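PDB 4E21: 6-phosphogluconate dehydrogenase (Decarboxylating) from Geobacter metallireducens, which probably catalyses the NADP-dependent oxidative decarboxylation of 6-phosphogluconate to ribulose 5-phosphate in the pentose phosphate pathway. Local coordinates for residues 39-44 against 171-176; 109-114 against 134-139; 232-237 against 258-263. All coordinates share one frame; numbering follows the deposited sequence.

From the N terminus, the chain first builds the nucleotide-binding domain, where contact 1 joins the end of helix 32-43 to the end of helix 167-173 and so closes a long loop, its two segments 127 residues apart at their nearer ends. Contact 2 falls within that loop: strands 110-113 and 135-142 pair across a helical connection, and its nearest atoms lie about 7 Å from those of contact 1. Contact 3 comes later in the chain, in series with both. It closes a short loop between the end of helix 205-232 and the start of helix 262-269 in the C-terminal region, its centre about 44 Å from that of contact 1 and about 50 Å from that of contact 2.

Contact 1: 39-44 against 171-176; sequences RRLRKG and RTLAPG
Arg40 reaches from helix 32-43 to the C-terminal end of helix 167-173. With CG anti to the backbone N (chi1 -179°) and the chain extended as far as NE, its guanidinium arrives beside the carbonyls at the end of that helix. NE donates to Thr172 O at 3.0 Å, in the carbonyl plane and on a lone pair, although the bond is bent to 138° at the hydrogen. NH2 reaches Ala174 O at 3.2 Å from above that carbonyl plane, and NH1 turns to Leu148 O, so three carbonyls grip the group and fix its rotation. The negative end of the helix dipole probably adds to the attraction. One residue on, Leu41 meets Leu173 through their CD1 methyls, the two side chains crossing at a slant. At the turn that ends the helix, Gly44 CA lies 4.0 Å from Thr172 CG2; a side chain on Gly44 would run into that methyl. Thr172 OG1 is bonded to His46 NE2 and Pro168 O. The arrangement, an arginine from one helix donating to the carbonyls at and just past the C-terminal end of another, joins the first helix of a Rossmann-type domain to a helix late in the same domain.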
loop_
_atom_site.group_PDB
_atom_site.type_symbol
_atom_site.label_atom_id
_atom_site.label_comp_id
_atom_site.label_asym_id
_atom_site.label_seq_id
_atom_site.Cartn_x
_atom_site.Cartn_y
_atom_site.Cartn_z
ATOM N N ARG B 39 -41.945 -4.887 4.924
ATOM C CA ARG B 39 -42.788 -4.402 3.832
ATOM C C ARG B 39 -42.656 -5.311 2.632
ATOM O O ARG B 39 -43.648 -5.659 1.999
ATOM C CB ARG B 39 -42.462 -2.965 3.456
ATOM C CG ARG B 39 -42.816 -1.964 4.524
ATOM C CD ARG B 39 -42.346 -0.581 4.136
ATOM N NE ARG B 39 -42.488 0.360 5.238
ATOM C CZ ARG B 39 -41.473 0.937 5.870
ATOM N NH1 ARG B 39 -40.224 0.685 5.502
ATOM N NH2 ARG B 39 -41.710 1.778 6.868
ATOM N N ARG B 40 -41.429 -5.727 2.336
ATOM C CA ARG B 40 -41.203 -6.628 1.213
ATOM C C ARG B 40 -41.808 -7.998 1.493
ATOM O O ARG B 40 -42.466 -8.584 0.637
ATOM C CB ARG B 40 -39.708 -6.742 0.865
ATOM C CG ARG B 40 -39.446 -7.654 -0.334
ATOM C CD ARG B 40 -38.062 -7.476 -0.899
ATOM N NE ARG B 40 -37.813 -8.326 -2.062
ATOM C CZ ARG B 40 -37.913 -7.921 -3.323
ATOM N NH1 ARG B 40 -38.277 -6.672 -3.589
ATOM N NH2 ARG B 40 -37.654 -8.763 -4.319
ATOM N N LEU B 41 -41.561 -8.504 2.696
ATOM C CA LEU B 41 -42.123 -9.779 3.158
ATOM C C LEU B 41 -43.654 -9.785 3.024
ATOM O O LEU B 41 -44.227 -10.691 2.417
ATOM C CB LEU B 41 -41.745 -9.992 4.624
ATOM C CG LEU B 41 -40.690 -10.993 5.095
ATOM C CD1 LEU B 41 -39.914 -11.631 3.959
ATOM C CD2 LEU B 41 -39.776 -10.340 6.139
ATOM N N ARG B 42 -44.305 -8.774 3.603
ATOM C CA ARG B 42 -45.760 -8.643 3.525
ATOM C C ARG B 42 -46.223 -8.617 2.071
ATOM O O ARG B 42 -47.028 -9.448 1.636
ATOM C CB ARG B 42 -46.201 -7.361 4.223
ATOM C CG ARG B 42 -47.699 -7.084 4.171
ATOM C CD ARG B 42 -47.935 -5.596 4.423
ATOM N NE ARG B 42 -49.228 -5.283 5.033
ATOM C CZ ARG B 42 -49.611 -4.045 5.351
ATOM N NH1 ARG B 42 -48.797 -3.019 5.111
ATOM N NH2 ARG B 42 -50.806 -3.822 5.903
ATOM N N LYS B 43 -45.670 -7.664 1.325
ATOM C CA LYS B 43 -45.994 -7.440 -0.077
ATOM C C LYS B 43 -45.789 -8.704 -0.899
ATOM O O LYS B 43 -46.318 -8.825 -1.994
ATOM C CB LYS B 43 -45.123 -6.294 -0.620
ATOM C CG LYS B 43 -45.650 -5.571 -1.847
ATOM C CD LYS B 43 -44.871 -4.283 -2.066
ATOM C CE LYS B 43 -43.372 -4.582 -2.245
ATOM N NZ LYS B 43 -42.481 -3.370 -2.266
ATOM N N GLY B 44 -45.018 -9.650 -0.376
ATOM C CA GLY B 44 -44.750 -10.888 -1.094
ATOM C C GLY B 44 -45.575 -12.050 -0.555
ATOM O O GLY B 44 -45.405 -13.197 -0.987
ATOM N N ARG B 171 -36.479 -16.531 -0.824
ATOM C CA ARG B 171 -36.987 -16.276 -2.166
ATOM C C ARG B 171 -37.688 -14.938 -2.286
ATOM O O ARG B 171 -37.441 -14.180 -3.226
ATOM C CB ARG B 171 -37.951 -17.366 -2.571
ATOM C CG ARG B 171 -37.273 -18.517 -3.235
ATOM C CD ARG B 171 -38.273 -19.595 -3.536
ATOM N NE ARG B 171 -38.016 -20.113 -4.869
ATOM C CZ ARG B 171 -37.106 -21.039 -5.132
ATOM N NH1 ARG B 171 -36.378 -21.553 -4.140
ATOM N NH2 ARG B 171 -36.933 -21.453 -6.384
ATOM N N THR B 172 -38.568 -14.648 -1.336
ATOM C CA THR B 172 -39.294 -13.383 -1.344
ATOM C C THR B 172 -38.343 -12.210 -1.193
ATOM O O THR B 172 -38.465 -11.204 -1.895
ATOM C CB THR B 172 -40.334 -13.335 -0.210
ATOM O OG1 THR B 172 -41.287 -14.370 -0.425
ATOM C CG2 THR B 172 -41.059 -11.989 -0.159
ATOM N N LEU B 173 -37.391 -12.354 -0.276
ATOM C CA LEU B 173 -36.469 -11.288 0.074
ATOM C C LEU B 173 -35.444 -10.994 -1.039
ATOM O O LEU B 173 -35.061 -9.850 -1.245
ATOM C CB LEU B 173 -35.743 -11.672 1.349
ATOM C CG LEU B 173 -36.031 -10.880 2.627
ATOM C CD1 LEU B 173 -37.350 -10.184 2.589
ATOM C CD2 LEU B 173 -35.895 -11.786 3.851
ATOM N N ALA B 174 -35.016 -12.042 -1.740
ATOM C CA ALA B 174 -33.983 -11.956 -2.768
ATOM C C ALA B 174 -34.531 -11.375 -4.089
ATOM O O ALA B 174 -35.758 -11.311 -4.298
ATOM C CB ALA B 174 -33.351 -13.334 -2.990
ATOM N N PRO B 175 -33.624 -10.937 -4.977
ATOM C CA PRO B 175 -34.018 -10.257 -6.224
ATOM C C PRO B 175 -34.688 -11.179 -7.237
ATOM O O PRO B 175 -35.535 -10.716 -7.989
ATOM C CB PRO B 175 -32.683 -9.758 -6.789
ATOM C CG PRO B 175 -31.740 -9.724 -5.614
ATOM C CD PRO B 175 -32.160 -10.909 -4.785
ATOM N N GLY B 176 -34.339 -12.461 -7.240
ATOM C CA GLY B 176 -34.798 -13.353 -8.289
ATOM C C GLY B 176 -33.905 -13.309 -9.519
ATOM O O GLY B 176 -33.280 -12.289 -9.816
#

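Contact 2: 109-114 against 134-139; sequences DIVIDG and ITYVDV
Tyr136 and Asp113 both hold CG anti to the backbone N (chi1 -167° and 178°), and the two side chains run side by side on one face of the sheet, with carboxylate and ring planes 56° apart. Tyr136 OH thereby comes 3.1 Å from Asp113 CB, while the aspartate's oxygens bond to Ser117 OG and Gly115 N. Val111 lies on the same face, its CG1 4.0 Å from Tyr136 CE1 and its CG2 against Ile134 CG2; helices 94-101 and 119-130 cover this layer. An alanine in place of Tyr136 would remove the ring and is likely to open a gap beside Val111 and Asp113. On the other face Ile110 CG2 touches Val137 CG2, Ile112 CG1 lies along Val137 CB, and Ile112 CG2 meets Val139 CG2 at 3.6 Å. Between the faces, five backbone bonds join the parallel strands: Thr135 N to Asp109 O, Val111 N to Thr135 O, Val137 N to Val111 O, Asp113 N to Val137 O and Val139 N to Asp113 O. Val137 N to Val111 O is 2.8 Å and almost straight. In this beta-alpha-beta unit, the buried peptide groups that bond across the strands are satisfied within the sheet, and the apolar contacts on the two faces are consistent with bonds kept from water.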
loop_
_atom_site.group_PDB
_atom_site.type_symbol
_atom_site.label_atom_id
_atom_site.label_comp_id
_atom_site.label_asym_id
_atom_site.label_seq_id
_atom_site.Cartn_x
_atom_site.Cartn_y
_atom_site.Cartn_z
ATOM N N ASP B 109 -37.880 -23.818 17.177
ATOM C CA ASP B 109 -37.869 -22.435 16.709
ATOM C C ASP B 109 -36.559 -22.121 15.967
ATOM O O ASP B 109 -35.520 -22.752 16.202
ATOM C CB ASP B 109 -38.032 -21.445 17.865
ATOM C CG ASP B 109 -39.456 -21.384 18.400
ATOM O OD1 ASP B 109 -40.361 -22.023 17.807
ATOM O OD2 ASP B 109 -39.659 -20.673 19.414
ATOM N N ILE B 110 -36.634 -21.135 15.080
ATOM C CA ILE B 110 -35.493 -20.621 14.336
ATOM C C ILE B 110 -35.348 -19.120 14.595
ATOM O O ILE B 110 -36.330 -18.360 14.491
ATOM C CB ILE B 110 -35.715 -20.786 12.811
ATOM C CG1 ILE B 110 -35.835 -22.252 12.430
ATOM C CG2 ILE B 110 -34.599 -20.086 11.991
ATOM C CD1 ILE B 110 -36.231 -22.454 10.978
ATOM N N VAL B 111 -34.127 -18.698 14.920
ATOM C CA VAL B 111 -33.798 -17.285 15.109
ATOM C C VAL B 111 -32.764 -16.868 14.060
ATOM O O VAL B 111 -31.748 -17.535 13.850
ATOM C CB VAL B 111 -33.263 -17.010 16.545
ATOM C CG1 VAL B 111 -32.884 -15.526 16.738
ATOM C CG2 VAL B 111 -34.288 -17.410 17.569
ATOM N N ILE B 112 -33.045 -15.781 13.369
ATOM C CA ILE B 112 -32.151 -15.302 12.339
ATOM C C ILE B 112 -31.535 -13.975 12.764
ATOM O O ILE B 112 -32.262 -13.065 13.161
ATOM C CB ILE B 112 -32.913 -15.121 11.032
ATOM C CG1 ILE B 112 -33.567 -16.454 10.648
ATOM C CG2 ILE B 112 -31.982 -14.558 9.920
ATOM C CD1 ILE B 112 -34.770 -16.295 9.780
ATOM N N ASP B 113 -30.210 -13.877 12.719
ATOM C CA ASP B 113 -29.537 -12.580 12.911
ATOM C C ASP B 113 -29.094 -12.060 11.544
ATOM O O ASP B 113 -28.204 -12.624 10.894
ATOM C CB ASP B 113 -28.338 -12.712 13.839
ATOM C CG ASP B 113 -27.595 -11.394 14.029
ATOM O OD1 ASP B 113 -28.107 -10.342 13.608
ATOM O OD2 ASP B 113 -26.495 -11.416 14.618
ATOM N N GLY B 114 -29.761 -11.012 11.092
ATOM C CA GLY B 114 -29.549 -10.480 9.770
ATOM C C GLY B 114 -28.751 -9.197 9.802
ATOM O O GLY B 114 -28.523 -8.585 8.769
ATOM N N ILE B 134 -32.957 -24.771 19.672
ATOM C CA ILE B 134 -33.262 -23.662 18.765
ATOM C C ILE B 134 -32.187 -23.467 17.689
ATOM O O ILE B 134 -30.997 -23.403 17.986
ATOM C CB ILE B 134 -33.459 -22.358 19.544
ATOM C CG1 ILE B 134 -34.715 -22.472 20.413
ATOM C CG2 ILE B 134 -33.574 -21.172 18.580
ATOM C CD1 ILE B 134 -34.807 -21.441 21.503
ATOM N N THR B 135 -32.613 -23.360 16.437
ATOM C CA THR B 135 -31.659 -23.254 15.350
ATOM C C THR B 135 -31.329 -21.796 15.035
ATOM O O THR B 135 -32.210 -20.983 14.729
ATOM C CB THR B 135 -32.085 -24.055 14.111
ATOM O OG1 THR B 135 -32.332 -25.416 14.498
ATOM C CG2 THR B 135 -30.983 -24.047 13.083
ATOM N N TYR B 136 -30.051 -21.467 15.158
ATOM C CA TYR B 136 -29.599 -20.088 14.964
ATOM C C TYR B 136 -28.981 -19.864 13.572
ATOM O O TYR B 136 -27.975 -20.490 13.222
ATOM C CB TYR B 136 -28.608 -19.701 16.064
ATOM C CG TYR B 136 -28.298 -18.215 16.149
ATOM C CD1 TYR B 136 -29.198 -17.328 16.744
ATOM C CD2 TYR B 136 -27.091 -17.702 15.669
ATOM C CE1 TYR B 136 -28.910 -15.974 16.844
ATOM C CE2 TYR B 136 -26.802 -16.352 15.768
ATOM C CZ TYR B 136 -27.718 -15.498 16.357
ATOM O OH TYR B 136 -27.449 -14.159 16.455
ATOM N N VAL B 137 -29.592 -18.964 12.798
ATOM C CA VAL B 137 -29.198 -18.701 11.412
ATOM C C VAL B 137 -28.636 -17.286 11.206
ATOM O O VAL B 137 -29.266 -16.297 11.597
ATOM C CB VAL B 137 -30.388 -18.938 10.466
ATOM C CG1 VAL B 137 -29.981 -18.730 9.019
ATOM C CG2 VAL B 137 -30.921 -20.345 10.655
ATOM N N ASP B 138 -27.438 -17.192 10.614
ATOM C CA ASP B 138 -26.838 -15.886 10.319
ATOM C C ASP B 138 -27.066 -15.484 8.867
ATOM O O ASP B 138 -26.854 -16.269 7.941
ATOM C CB ASP B 138 -25.345 -15.803 10.710
ATOM C CG ASP B 138 -24.494 -16.921 10.094
ATOM O OD1 ASP B 138 -24.568 -18.081 10.554
ATOM O OD2 ASP B 138 -23.720 -16.633 9.164
ATOM N N VAL B 139 -27.548 -14.269 8.675
ATOM C CA VAL B 139 -27.752 -13.758 7.334
ATOM C C VAL B 139 -27.026 -12.434 7.171
ATOM O O VAL B 139 -27.297 -11.474 7.888
ATOM C CB VAL B 139 -29.261 -13.608 6.969
ATOM C CG1 VAL B 139 -29.426 -12.930 5.609
ATOM C CG2 VAL B 139 -29.943 -14.962 6.947
#

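Contact 3: 232-237 against 258-263; sequences HHANAG and YDLDLA
Asn235 and Asp259 meet nearly at right angles, the amide and carboxylate planes 76° apart. Asn235 ND2 donates to Asp259 OD1 at 3.1 Å; the oxygen lies in the amide plane, and the bond is close to straight at 168°. The asparagine has CG between its backbone N and carbonyl carbon (chi1 55°), which directs the amide to the aspartate while CB rests 3.2 Å from Tyr258 O. A backbone bond lies beside it: Tyr258 N donates to Ala234 O at 3.1 Å, approaching from above the carbonyl plane. Next to these polar links Ala234 CB packs on Leu260 CD1 at 3.8 Å and on Tyr258 CB, and His232 CB touches Leu262 CD2 at 3.9 Å.

A type I beta turn from His233 to Ala236, closed by Ala236 N to His233 O, presents Ala234 and Asn235 to the opposing segment. Farther out, Tyr258 OH bonds to Ser203 O of a second subunit, and Phe208 of that subunit meets the tyrosine ring. The His232 ring stacks on Phe339 of a third subunit. Asp261 is the N-cap of helix 262-269, its OD1 accepting from Asp264 N. The contact thus pairs a beta turn at the end of one helix with the capped start of the next, a loop closure set where two other subunits pack against the all-helical C-terminal domain.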
loop_
_atom_site.group_PDB
_atom_site.type_symbol
_atom_site.label_atom_id
_atom_site.label_comp_id
_atom_site.label_asym_id
_atom_site.label_seq_id
_atom_site.Cartn_x
_atom_site.Cartn_y
_atom_site.Cartn_z
ATOM N N HIS B 232 -9.187 14.658 -11.298
ATOM C CA HIS B 232 -9.557 15.916 -10.661
ATOM C C HIS B 232 -8.357 16.858 -10.571
ATOM O O HIS B 232 -8.502 18.065 -10.546
ATOM C CB HIS B 232 -10.137 15.614 -9.248
ATOM C CG HIS B 232 -10.501 16.835 -8.458
ATOM N ND1 HIS B 232 -11.582 17.635 -8.774
ATOM C CD2 HIS B 232 -9.947 17.373 -7.344
ATOM C CE1 HIS B 232 -11.663 18.627 -7.902
ATOM N NE2 HIS B 232 -10.683 18.489 -7.024
ATOM N N HIS B 233 -7.168 16.279 -10.528
ATOM C CA HIS B 233 -5.931 17.027 -10.380
ATOM C C HIS B 233 -5.179 17.159 -11.712
ATOM O O HIS B 233 -4.018 17.553 -11.725
ATOM C CB HIS B 233 -5.015 16.317 -9.377
ATOM C CG HIS B 233 -5.362 16.567 -7.941
ATOM N ND1 HIS B 233 -6.359 15.872 -7.277
ATOM C CD2 HIS B 233 -4.805 17.397 -7.028
ATOM C CE1 HIS B 233 -6.414 16.286 -6.024
ATOM N NE2 HIS B 233 -5.481 17.207 -5.847
ATOM N N ALA B 234 -5.838 16.808 -12.818
ATOM C CA ALA B 234 -5.192 16.796 -14.127
ATOM C C ALA B 234 -4.943 18.237 -14.593
ATOM O O ALA B 234 -4.312 18.456 -15.608
ATOM C CB ALA B 234 -6.025 16.003 -15.156
ATOM N N ASN B 235 -5.435 19.213 -13.831
ATOM C CA ASN B 235 -5.145 20.616 -14.117
ATOM C C ASN B 235 -4.120 21.222 -13.153
ATOM O O ASN B 235 -4.053 22.453 -13.009
ATOM C CB ASN B 235 -6.425 21.440 -14.045
ATOM C CG ASN B 235 -7.144 21.274 -12.708
ATOM O OD1 ASN B 235 -6.561 20.805 -11.713
ATOM N ND2 ASN B 235 -8.412 21.639 -12.682
ATOM N N ALA B 236 -3.335 20.367 -12.490
ATOM C CA ALA B 236 -2.310 20.817 -11.538
ATOM C C ALA B 236 -1.296 21.827 -12.127
ATOM O O ALA B 236 -0.705 22.599 -11.379
ATOM C CB ALA B 236 -1.569 19.600 -10.910
ATOM N N GLY B 237 -1.109 21.825 -13.452
ATOM C CA GLY B 237 -0.103 22.662 -14.113
ATOM C C GLY B 237 -0.443 24.133 -14.384
ATOM O O GLY B 237 -1.610 24.572 -14.306
ATOM N N TYR B 258 -5.491 19.891 -18.034
ATOM C CA TYR B 258 -6.802 19.405 -18.426
ATOM C C TYR B 258 -7.821 19.765 -17.344
ATOM O O TYR B 258 -7.621 19.443 -16.179
ATOM C CB TYR B 258 -6.772 17.892 -18.675
ATOM C CG TYR B 258 -5.840 17.435 -19.799
ATOM C CD1 TYR B 258 -6.086 17.775 -21.130
ATOM C CD2 TYR B 258 -4.734 16.640 -19.534
ATOM C CE1 TYR B 258 -5.269 17.346 -22.141
ATOM C CE2 TYR B 258 -3.916 16.203 -20.545
ATOM C CZ TYR B 258 -4.188 16.557 -21.848
ATOM O OH TYR B 258 -3.362 16.133 -22.858
ATOM N N ASP B 259 -8.881 20.471 -17.727
ATOM C CA ASP B 259 -10.055 20.652 -16.880
ATOM C C ASP B 259 -11.084 19.598 -17.282
ATOM O O ASP B 259 -11.841 19.796 -18.247
ATOM C CB ASP B 259 -10.657 22.043 -17.083
ATOM C CG ASP B 259 -9.826 23.136 -16.457
ATOM O OD1 ASP B 259 -9.340 22.975 -15.312
ATOM O OD2 ASP B 259 -9.671 24.173 -17.113
ATOM N N LEU B 260 -11.103 18.474 -16.562
ATOM C CA LEU B 260 -11.900 17.346 -16.994
ATOM C C LEU B 260 -13.253 17.383 -16.331
ATOM O O LEU B 260 -13.384 17.838 -15.202
ATOM C CB LEU B 260 -11.194 16.016 -16.719
ATOM C CG LEU B 260 -9.823 15.811 -17.373
ATOM C CD1 LEU B 260 -9.132 14.606 -16.729
ATOM C CD2 LEU B 260 -9.889 15.673 -18.900
ATOM N N ASP B 261 -14.259 16.916 -17.056
ATOM C CA ASP B 261 -15.615 16.858 -16.543
ATOM C C ASP B 261 -15.886 15.473 -15.945
ATOM O O ASP B 261 -16.243 14.527 -16.658
ATOM C CB ASP B 261 -16.617 17.190 -17.658
ATOM C CG ASP B 261 -18.043 17.358 -17.124
ATOM O OD1 ASP B 261 -18.379 16.721 -16.082
ATOM O OD2 ASP B 261 -18.822 18.120 -17.750
ATOM N N LEU B 262 -15.707 15.360 -14.632
ATOM C CA LEU B 262 -15.823 14.077 -13.948
ATOM C C LEU B 262 -17.239 13.498 -14.009
ATOM O O LEU B 262 -17.423 12.267 -14.026
ATOM C CB LEU B 262 -15.366 14.204 -12.488
ATOM C CG LEU B 262 -13.886 13.977 -12.187
ATOM C CD1 LEU B 262 -13.035 14.636 -13.210
ATOM C CD2 LEU B 262 -13.499 14.449 -10.776
ATOM N N ALA B 263 -18.249 14.366 -14.047
ATOM C CA ALA B 263 -19.610 13.864 -14.194
ATOM C C ALA B 263 -19.735 13.161 -15.531
ATOM O O ALA B 263 -20.172 12.013 -15.589
ATOM C CB ALA B 263 -20.635 14.971 -14.050
#